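Local structure of phospho-2-dehydro-3-deoxyheptonate aldolase (Francisella tularensis, 3TQK) at residues D195-A200 with G226-R231; E171-L176 with I180-A185; A64-Y69 with R124-D129. The protein probably catalyses the stereospecific condensation of phosphoenolpyruvate with D-erythrose 4-phosphate to give 3-deoxy-D-arabino-heptulosonate 7-phosphate, the first step of chorismate biosynthesis. All coordinates share one frame; numbering follows the deposited sequence.

Contact 1: D195-A200 with G226-R231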
loop_
_atom_site.group_PDB
_atom_site.type_symbol
_atom_site.label_atom_id
_atom_site.label_comp_id
_atom_site.label_asym_id
_atom_site.label_seq_id
_atom_site.Cartn_x
_atom_site.Cartn_y
_atom_site.Cartn_z
ATOM N N ASP A 195 -2.128 -13.554 -5.832
ATOM C CA ASP A 195 -2.521 -12.507 -6.782
ATOM C C ASP A 195 -1.365 -11.532 -7.029
ATOM O O ASP A 195 -1.147 -11.080 -8.151
ATOM C CB ASP A 195 -3.729 -11.696 -6.290
ATOM C CG ASP A 195 -4.949 -12.544 -5.993
ATOM O OD1 ASP A 195 -5.084 -13.663 -6.540
ATOM O OD2 ASP A 195 -5.788 -12.072 -5.189
ATOM N N ALA A 196 -0.619 -11.203 -5.983
ATOM C CA ALA A 196 0.410 -10.184 -6.112
ATOM C C ALA A 196 1.563 -10.726 -6.938
ATOM O O ALA A 196 2.124 -10.013 -7.782
ATOM C CB ALA A 196 0.900 -9.718 -4.742
ATOM N N VAL A 197 1.936 -11.969 -6.659
ATOM C CA VAL A 197 2.969 -12.645 -7.438
ATOM C C VAL A 197 2.560 -12.651 -8.922
ATOM O O VAL A 197 3.345 -12.274 -9.787
ATOM C CB VAL A 197 3.215 -14.086 -6.930
ATOM C CG1 VAL A 197 4.058 -14.873 -7.919
ATOM C CG2 VAL A 197 3.895 -14.071 -5.559
ATOM N N LYS A 198 1.319 -13.048 -9.194
ATOM C CA LYS A 198 0.812 -13.126 -10.548
ATOM C C LYS A 198 0.900 -11.778 -11.257
ATOM O O LYS A 198 1.428 -11.690 -12.372
ATOM C CB LYS A 198 -0.639 -13.603 -10.535
ATOM C CG LYS A 198 -1.277 -13.803 -11.910
ATOM C CD LYS A 198 -0.492 -14.777 -12.764
ATOM C CE LYS A 198 -1.301 -15.255 -13.980
ATOM N NZ LYS A 198 -0.413 -16.034 -14.886
ATOM N N SER A 199 0.393 -10.739 -10.603
ATOM C CA SER A 199 0.420 -9.392 -11.153
ATOM C C SER A 199 1.830 -8.924 -11.459
ATOM O O SER A 199 2.059 -8.272 -12.470
ATOM C CB SER A 199 -0.257 -8.409 -10.203
ATOM O OG SER A 199 -0.204 -7.091 -10.709
ATOM N N ALA A 200 2.770 -9.264 -10.587
ATOM C CA ALA A 200 4.160 -8.834 -10.725
ATOM C C ALA A 200 4.898 -9.481 -11.912
ATOM O O ALA A 200 5.936 -8.963 -12.354
ATOM C CB ALA A 200 4.926 -9.083 -9.412
ATOM N N GLY A 226 9.073 -14.107 -8.582
ATOM C CA GLY A 226 8.217 -13.766 -7.465
ATOM C C GLY A 226 7.662 -15.016 -6.821
ATOM O O GLY A 226 7.405 -16.022 -7.492
ATOM N N HIS A 227 7.455 -14.952 -5.515
ATOM C CA HIS A 227 6.904 -16.082 -4.783
ATOM C C HIS A 227 6.231 -15.610 -3.496
ATOM O O HIS A 227 6.425 -14.477 -3.056
ATOM C CB HIS A 227 8.027 -17.031 -4.427
ATOM C CG HIS A 227 8.990 -16.444 -3.452
ATOM N ND1 HIS A 227 8.782 -16.486 -2.090
ATOM C CD2 HIS A 227 10.132 -15.748 -3.643
ATOM C CE1 HIS A 227 9.769 -15.855 -1.484
ATOM N NE2 HIS A 227 10.601 -15.397 -2.403
ATOM N N VAL A 228 5.473 -16.508 -2.885
ATOM C CA VAL A 228 4.786 -16.235 -1.633
ATOM C C VAL A 228 5.710 -16.484 -0.445
ATOM O O VAL A 228 6.565 -17.388 -0.477
ATOM C CB VAL A 228 3.533 -17.132 -1.495
ATOM C CG1 VAL A 228 2.865 -16.949 -0.144
ATOM C CG2 VAL A 228 2.565 -16.824 -2.613
ATOM N N ILE A 229 5.548 -15.649 0.580
ATOM C CA ILE A 229 6.118 -15.880 1.899
ATOM C C ILE A 229 4.960 -16.117 2.842
ATOM O O ILE A 229 4.072 -15.276 2.934
ATOM C CB ILE A 229 6.893 -14.655 2.423
ATOM C CG1 ILE A 229 8.004 -14.255 1.451
ATOM C CG2 ILE A 229 7.458 -14.941 3.836
ATOM C CD1 ILE A 229 8.509 -12.846 1.650
ATOM N N LEU A 230 4.969 -17.243 3.547
ATOM C CA LEU A 230 3.938 -17.546 4.549
ATOM C C LEU A 230 4.442 -17.085 5.921
ATOM O O LEU A 230 5.515 -17.480 6.348
ATOM C CB LEU A 230 3.611 -19.038 4.566
ATOM C CG LEU A 230 3.025 -19.645 3.280
ATOM C CD1 LEU A 230 2.965 -21.168 3.380
ATOM C CD2 LEU A 230 1.648 -19.062 2.962
ATOM N N ARG A 231 3.654 -16.264 6.607
ATOM C CA ARG A 231 4.098 -15.584 7.831
ATOM C C ARG A 231 3.011 -15.443 8.890
ATOM O O ARG A 231 3.106 -14.584 9.761
ATOM C CB ARG A 231 4.668 -14.191 7.490
ATOM C CG ARG A 231 3.796 -13.339 6.581
ATOM C CD ARG A 231 2.586 -12.707 7.272
ATOM N NE ARG A 231 2.972 -11.671 8.232
ATOM C CZ ARG A 231 2.179 -11.168 9.174
ATOM N NH1 ARG A 231 0.933 -11.596 9.326
ATOM N NH2 ARG A 231 2.644 -10.221 9.978
#
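V197, on the last turns of helix 191-200, sits against the opening residues of strand 226-230, its CA 5.4 Å from the CA of G226. The helix segment and the strand run in nearly opposite directions, 165° between their axes, with a closest axial approach of 7.6 Å. At this short separation the valine methyls of the helix rest mainly on the strand's backbone at G226 and H227, and G226 has no side chain there to hold the helix off. No hydrogen bond joins the two segments, and a single valine supplies nearly all of the helix's share.

The two methyls of V197 divide the work. CG1 lies anti to the valine's own backbone N (chi1 168°) and comes to rest 3.6 Å from the carbonyl O of G226, while CG2 reaches further along the strand and touches the carbonyl C of H227 at 3.5 Å. The same CG2 also meets a side chain, CG2 of V228, at 4.2 Å.

H227 turns its CB away from the helix, towards the barrel interior, where its ring is held from both nitrogens. ND1 donates to the carbonyl O of its neighbour V228 at 2.9 Å, almost straight at 166°; the donor stands well above that carbonyl's plane, while the acceptor lies in the imidazole plane. NE2 is hydrogen-bonded to W156, and F294 packs edge-to-face with the ring. V197 also rests on F182 of the adjoining strand 179-183. An outer helix packed antiparallel on the outside of a parallel strand is the basic layering of the TIM barrel, to which this enzyme family belongs.

Contact 2: E171-L176 with I180-A185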
loop_
_atom_site.group_PDB
_atom_site.type_symbol
_atom_site.label_atom_id
_atom_site.label_comp_id
_atom_site.label_asym_id
_atom_site.label_seq_id
_atom_site.Cartn_x
_atom_site.Cartn_y
_atom_site.Cartn_z
ATOM N N GLU A 171 3.514 -3.300 -9.006
ATOM C CA GLU A 171 4.155 -2.664 -10.160
ATOM C C GLU A 171 5.655 -2.480 -9.965
ATOM O O GLU A 171 6.465 -2.766 -10.863
ATOM C CB GLU A 171 3.506 -1.314 -10.403
ATOM C CG GLU A 171 2.037 -1.434 -10.826
ATOM C CD GLU A 171 1.301 -0.122 -10.812
ATOM O OE1 GLU A 171 1.739 0.844 -10.154
ATOM O OE2 GLU A 171 0.258 -0.056 -11.470
ATOM N N LEU A 172 6.004 -1.986 -8.783
ATOM C CA LEU A 172 7.387 -1.811 -8.365
ATOM C C LEU A 172 8.150 -3.132 -8.457
ATOM O O LEU A 172 9.249 -3.184 -8.998
ATOM C CB LEU A 172 7.423 -1.276 -6.921
ATOM C CG LEU A 172 8.755 -1.303 -6.189
ATOM C CD1 LEU A 172 9.730 -0.299 -6.831
ATOM C CD2 LEU A 172 8.554 -0.981 -4.729
ATOM N N ALA A 173 7.555 -4.198 -7.934
ATOM C CA ALA A 173 8.200 -5.496 -7.942
ATOM C C ALA A 173 8.416 -5.968 -9.357
ATOM O O ALA A 173 9.421 -6.613 -9.635
ATOM C CB ALA A 173 7.370 -6.526 -7.159
ATOM N N SER A 174 7.471 -5.645 -10.248
ATOM C CA SER A 174 7.565 -6.055 -11.652
ATOM C C SER A 174 8.737 -5.404 -12.391
ATOM O O SER A 174 9.080 -5.832 -13.493
ATOM C CB SER A 174 6.267 -5.738 -12.407
ATOM O OG SER A 174 6.181 -4.354 -12.735
ATOM N N GLY A 175 9.333 -4.364 -11.808
ATOM C CA GLY A 175 10.474 -3.694 -12.427
ATOM C C GLY A 175 11.801 -3.896 -11.716
ATOM O O GLY A 175 12.832 -3.473 -12.211
ATOM N N LEU A 176 11.784 -4.520 -10.546
ATOM C CA LEU A 176 13.014 -4.773 -9.809
ATOM C C LEU A 176 13.743 -5.997 -10.363
ATOM O O LEU A 176 13.104 -6.924 -10.849
ATOM C CB LEU A 176 12.701 -4.969 -8.324
ATOM C CG LEU A 176 12.310 -3.673 -7.621
ATOM C CD1 LEU A 176 11.824 -3.975 -6.225
ATOM C CD2 LEU A 176 13.478 -2.712 -7.583
ATOM N N ILE A 180 11.767 -11.535 -5.628
ATOM C CA ILE A 180 10.870 -10.876 -4.688
ATOM C C ILE A 180 9.887 -11.867 -4.067
ATOM O O ILE A 180 9.212 -12.586 -4.777
ATOM C CB ILE A 180 10.040 -9.776 -5.367
ATOM C CG1 ILE A 180 10.934 -8.723 -6.014
ATOM C CG2 ILE A 180 9.096 -9.112 -4.361
ATOM C CD1 ILE A 180 11.782 -7.950 -5.011
ATOM N N GLY A 181 9.808 -11.883 -2.744
ATOM C CA GLY A 181 8.769 -12.598 -2.039
ATOM C C GLY A 181 7.687 -11.640 -1.553
ATOM O O GLY A 181 7.984 -10.507 -1.153
ATOM N N PHE A 182 6.433 -12.100 -1.601
ATOM C CA PHE A 182 5.272 -11.325 -1.167
ATOM C C PHE A 182 4.641 -12.006 0.034
ATOM O O PHE A 182 4.192 -13.156 -0.052
ATOM C CB PHE A 182 4.211 -11.270 -2.268
ATOM C CG PHE A 182 4.623 -10.502 -3.496
ATOM C CD1 PHE A 182 5.496 -11.051 -4.417
ATOM C CD2 PHE A 182 4.105 -9.243 -3.751
ATOM C CE1 PHE A 182 5.863 -10.347 -5.570
ATOM C CE2 PHE A 182 4.467 -8.541 -4.917
ATOM C CZ PHE A 182 5.339 -9.096 -5.814
ATOM N N LYS A 183 4.568 -11.288 1.144
ATOM C CA LYS A 183 4.002 -11.834 2.368
ATOM C C LYS A 183 2.484 -11.958 2.267
ATOM O O LYS A 183 1.835 -11.146 1.614
ATOM C CB LYS A 183 4.410 -10.964 3.560
ATOM C CG LYS A 183 5.904 -11.076 3.874
ATOM C CD LYS A 183 6.258 -10.663 5.291
ATOM C CE LYS A 183 7.291 -11.612 5.900
ATOM N NZ LYS A 183 7.540 -11.326 7.345
ATOM N N ASN A 184 1.911 -12.984 2.886
ATOM C CA ASN A 184 0.461 -13.066 2.952
ATOM C C ASN A 184 -0.052 -11.921 3.810
ATOM O O ASN A 184 0.730 -11.236 4.468
ATOM C CB ASN A 184 -0.024 -14.435 3.422
ATOM C CG ASN A 184 0.281 -14.719 4.875
ATOM O OD1 ASN A 184 -0.337 -14.150 5.775
ATOM N ND2 ASN A 184 1.190 -15.653 5.109
ATOM N N ALA A 185 -1.351 -11.676 3.750
ATOM C CA ALA A 185 -1.948 -10.523 4.417
ATOM C C ALA A 185 -1.917 -10.645 5.945
ATOM O O ALA A 185 -1.831 -11.751 6.489
ATOM C CB ALA A 185 -3.387 -10.323 3.923
#
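I180 faces the end of helix 167-173, its CA 6.8 Å from the CA of A173, and both of its branches reach across. CG2, anti to the isoleucine's backbone N, lies 4.2 Å from CB of A173. The other branch runs through CG1 to CD1, which touches CD1 of L176 at 4.2 Å; the leucine and isoleucine side chains cross there at roughly a right angle. I180 thus bridges two points of the facing segment, one on the helix and one just past it, and both it and L176 also pack on F141.

G181 contributes through its backbone, which pairs with G157 and I159 of the preceding barrel strand. At F182 the side chain takes over again. CB does not aim at the helix, but with CG placed beside the backbone N (chi1 -67°) the ring swings back towards A173, and CZ comes within 3.5 Å of the alanine CB. The methyl approaches the ring obliquely, CE2 being its next nearest ring atom at 4.2 Å. A173 CB thus rests on I180 CG2 and the far end of the phenylalanine together, both on the same side of the methyl. The same ring is packed by A196 and A200 of helix 191-200, so two successive outer helices share it.

Beyond F182 the chain leaves the helix behind: K183 sends NZ into a salt bridge with D263 of a later barrel strand. On the helix side, the turn after A173 is secured by backbone bonds, among them G175 N to the O of L172 at 3.0 Å, and L176 O accepts a hydrogen bond from N6 of the second subunit. This apolar seam joins the helix and second strand of the beta-alpha-beta unit 156-159, 167-173, 179-183, the right-handed crossover repeated round a TIM barrel.

Contact 3: A64-Y69 with R124-D129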
loop_
_atom_site.group_PDB
_atom_site.type_symbol
_atom_site.label_atom_id
_atom_site.label_comp_id
_atom_site.label_asym_id
_atom_site.label_seq_id
_atom_site.Cartn_x
_atom_site.Cartn_y
_atom_site.Cartn_z
ATOM N N ALA A 64 27.488 -0.827 12.791
ATOM C CA ALA A 64 28.674 -1.498 13.313
ATOM C C ALA A 64 28.339 -2.875 13.889
ATOM O O ALA A 64 29.090 -3.836 13.687
ATOM C CB ALA A 64 29.382 -0.635 14.375
ATOM N N ALA A 65 27.232 -2.973 14.619
ATOM C CA ALA A 65 26.783 -4.270 15.132
ATOM C C ALA A 65 26.379 -5.184 13.967
ATOM O O ALA A 65 26.639 -6.377 13.998
ATOM C CB ALA A 65 25.638 -4.099 16.115
ATOM N N ALA A 66 25.772 -4.609 12.934
ATOM C CA ALA A 66 25.423 -5.357 11.728
ATOM C C ALA A 66 26.654 -5.964 11.029
ATOM O O ALA A 66 26.622 -7.111 10.583
ATOM C CB ALA A 66 24.645 -4.468 10.765
ATOM N N ILE A 67 27.731 -5.195 10.929
ATOM C CA ILE A 67 28.982 -5.703 10.371
ATOM C C ILE A 67 29.519 -6.865 11.223
ATOM O O ILE A 67 29.861 -7.926 10.684
ATOM C CB ILE A 67 30.052 -4.582 10.251
ATOM C CG1 ILE A 67 29.672 -3.580 9.144
ATOM C CG2 ILE A 67 31.447 -5.173 10.007
ATOM C CD1 ILE A 67 29.782 -4.125 7.739
ATOM N N GLU A 68 29.578 -6.691 12.542
ATOM C CA GLU A 68 30.033 -7.794 13.390
ATOM C C GLU A 68 29.181 -9.051 13.215
ATOM O O GLU A 68 29.723 -10.148 13.116
ATOM C CB GLU A 68 30.082 -7.407 14.863
ATOM C CG GLU A 68 30.776 -8.459 15.731
ATOM C CD GLU A 68 30.807 -8.086 17.198
ATOM O OE1 GLU A 68 30.727 -9.004 18.038
ATOM O OE2 GLU A 68 30.903 -6.881 17.513
ATOM N N TYR A 69 27.859 -8.891 13.175
ATOM C CA TYR A 69 26.948 -10.014 12.913
ATOM C C TYR A 69 27.288 -10.684 11.583
ATOM O O TYR A 69 27.348 -11.911 11.491
ATOM C CB TYR A 69 25.484 -9.542 12.892
ATOM C CG TYR A 69 24.484 -10.668 12.693
ATOM C CD1 TYR A 69 24.058 -11.022 11.425
ATOM C CD2 TYR A 69 23.978 -11.377 13.773
ATOM C CE1 TYR A 69 23.155 -12.047 11.232
ATOM C CE2 TYR A 69 23.081 -12.407 13.597
ATOM C CZ TYR A 69 22.671 -12.741 12.320
ATOM O OH TYR A 69 21.779 -13.767 12.119
ATOM N N ARG A 124 22.903 2.473 2.323
ATOM C CA ARG A 124 23.626 2.058 1.140
ATOM C C ARG A 124 25.033 1.625 1.523
ATOM O O ARG A 124 25.503 0.597 1.039
ATOM C CB ARG A 124 23.703 3.169 0.104
ATOM C CG ARG A 124 24.331 2.700 -1.203
ATOM C CD ARG A 124 24.558 3.820 -2.192
ATOM N NE ARG A 124 25.438 3.350 -3.251
ATOM C CZ ARG A 124 25.055 2.548 -4.235
ATOM N NH1 ARG A 124 23.789 2.147 -4.336
ATOM N NH2 ARG A 124 25.942 2.146 -5.126
ATOM N N ASN A 125 25.699 2.404 2.375
ATOM C CA ASN A 125 27.077 2.089 2.759
ATOM C C ASN A 125 27.159 0.756 3.498
ATOM O O ASN A 125 28.121 0.009 3.328
ATOM C CB ASN A 125 27.735 3.219 3.584
ATOM C CG ASN A 125 29.240 3.357 3.304
ATOM O OD1 ASN A 125 29.912 2.381 3.009
ATOM N ND2 ASN A 125 29.760 4.578 3.386
ATOM N N LEU A 126 26.147 0.447 4.298
ATOM C CA LEU A 126 26.089 -0.857 4.961
ATOM C C LEU A 126 25.969 -1.995 3.933
ATOM O O LEU A 126 26.705 -2.987 3.980
ATOM C CB LEU A 126 24.914 -0.911 5.943
ATOM C CG LEU A 126 24.717 -2.227 6.695
ATOM C CD1 LEU A 126 25.996 -2.664 7.422
ATOM C CD2 LEU A 126 23.557 -2.082 7.658
ATOM N N LEU A 127 25.043 -1.831 3.000
ATOM C CA LEU A 127 24.840 -2.824 1.952
ATOM C C LEU A 127 26.073 -2.976 1.080
ATOM O O LEU A 127 26.423 -4.093 0.688
ATOM C CB LEU A 127 23.636 -2.458 1.104
ATOM C CG LEU A 127 22.296 -2.656 1.790
ATOM C CD1 LEU A 127 21.245 -1.913 0.991
ATOM C CD2 LEU A 127 21.940 -4.153 1.941
ATOM N N SER A 128 26.756 -1.873 0.790
ATOM C CA SER A 128 28.022 -1.950 0.056
ATOM C C SER A 128 29.017 -2.817 0.823
ATOM O O SER A 128 29.579 -3.744 0.251
ATOM C CB SER A 128 28.598 -0.559 -0.196
ATOM O OG SER A 128 29.808 -0.621 -0.935
ATOM N N ASP A 129 29.195 -2.535 2.115
ATOM C CA ASP A 129 30.126 -3.284 2.966
ATOM C C ASP A 129 29.817 -4.785 3.054
ATOM O O ASP A 129 30.715 -5.613 2.922
ATOM C CB ASP A 129 30.184 -2.684 4.390
ATOM C CG ASP A 129 30.802 -1.284 4.417
ATOM O OD1 ASP A 129 31.345 -0.865 3.383
ATOM O OD2 ASP A 129 30.734 -0.594 5.457
#
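L126 packs against A66 and I67, joining helices 63-80 and 116-132, two neighbours in the outer layer of the TIM barrel. The two segments run almost parallel, 16° apart in direction, as expected for helices that each follow a parallel barrel strand. Their axes come no closer than 10.7 Å, so the gap is bridged by side chains, with no hydrogen bond between the segments.

The side chain of L126 can be followed outwards. Its CB does not point straight at the other helix, but CG is anti to the backbone N (chi1 179°), and this extended course carries the branch point across. From CG the two methyls diverge. CD1 reaches both residues of the facing turn: it lies 4.0 Å from CB of A66 and 4.1 Å from CD1 of I67. CD2 meets A66 alone, at 4.1 Å from the same CB. The alanine methyl is thus met by both ends of the leucine fork. I60, in the loop ahead of helix 63-80, also packs on A66 and L126 and extends this apolar patch.

I67 approaches from the more open side. It slides past L126 in the opposite direction, with CG1 passing near the leucine's CD1 before the chain ends at its own CD1. Both isoleucine torsions are close to -70°, which carries this terminal methyl over towards D129, one helical turn on from L126. There the aspartate takes part through its aliphatic carbon rather than its carboxylate.

The manganese ligand C58 lies some way off, its side chain about 12 Å from that of A66. The shortest approach between the two segments' side chains is from I67 CD1 to D129 CB, at 3.7 Å.

From the N terminus, contact 3 comes first: 64-69 meets 124-129 across 54 intervening residues that include strand 84-89, joining two outer helices of the barrel. Contact 2 then closes a very short loop of three residues between 171-176 and 180-185, and contact 1 brings 195-200 to 226-231 after an excursion through the antiparallel pair 205-209 and 215-220. The three follow in series, neither nesting nor crossing. Contacts 1 and 2 adjoin, their centres about 6 Å apart, because strands 179-183 and 226-230 are neighbours in the barrel; both also touch the second subunit. Contact 3 lies on the opposite side of the chain's centre.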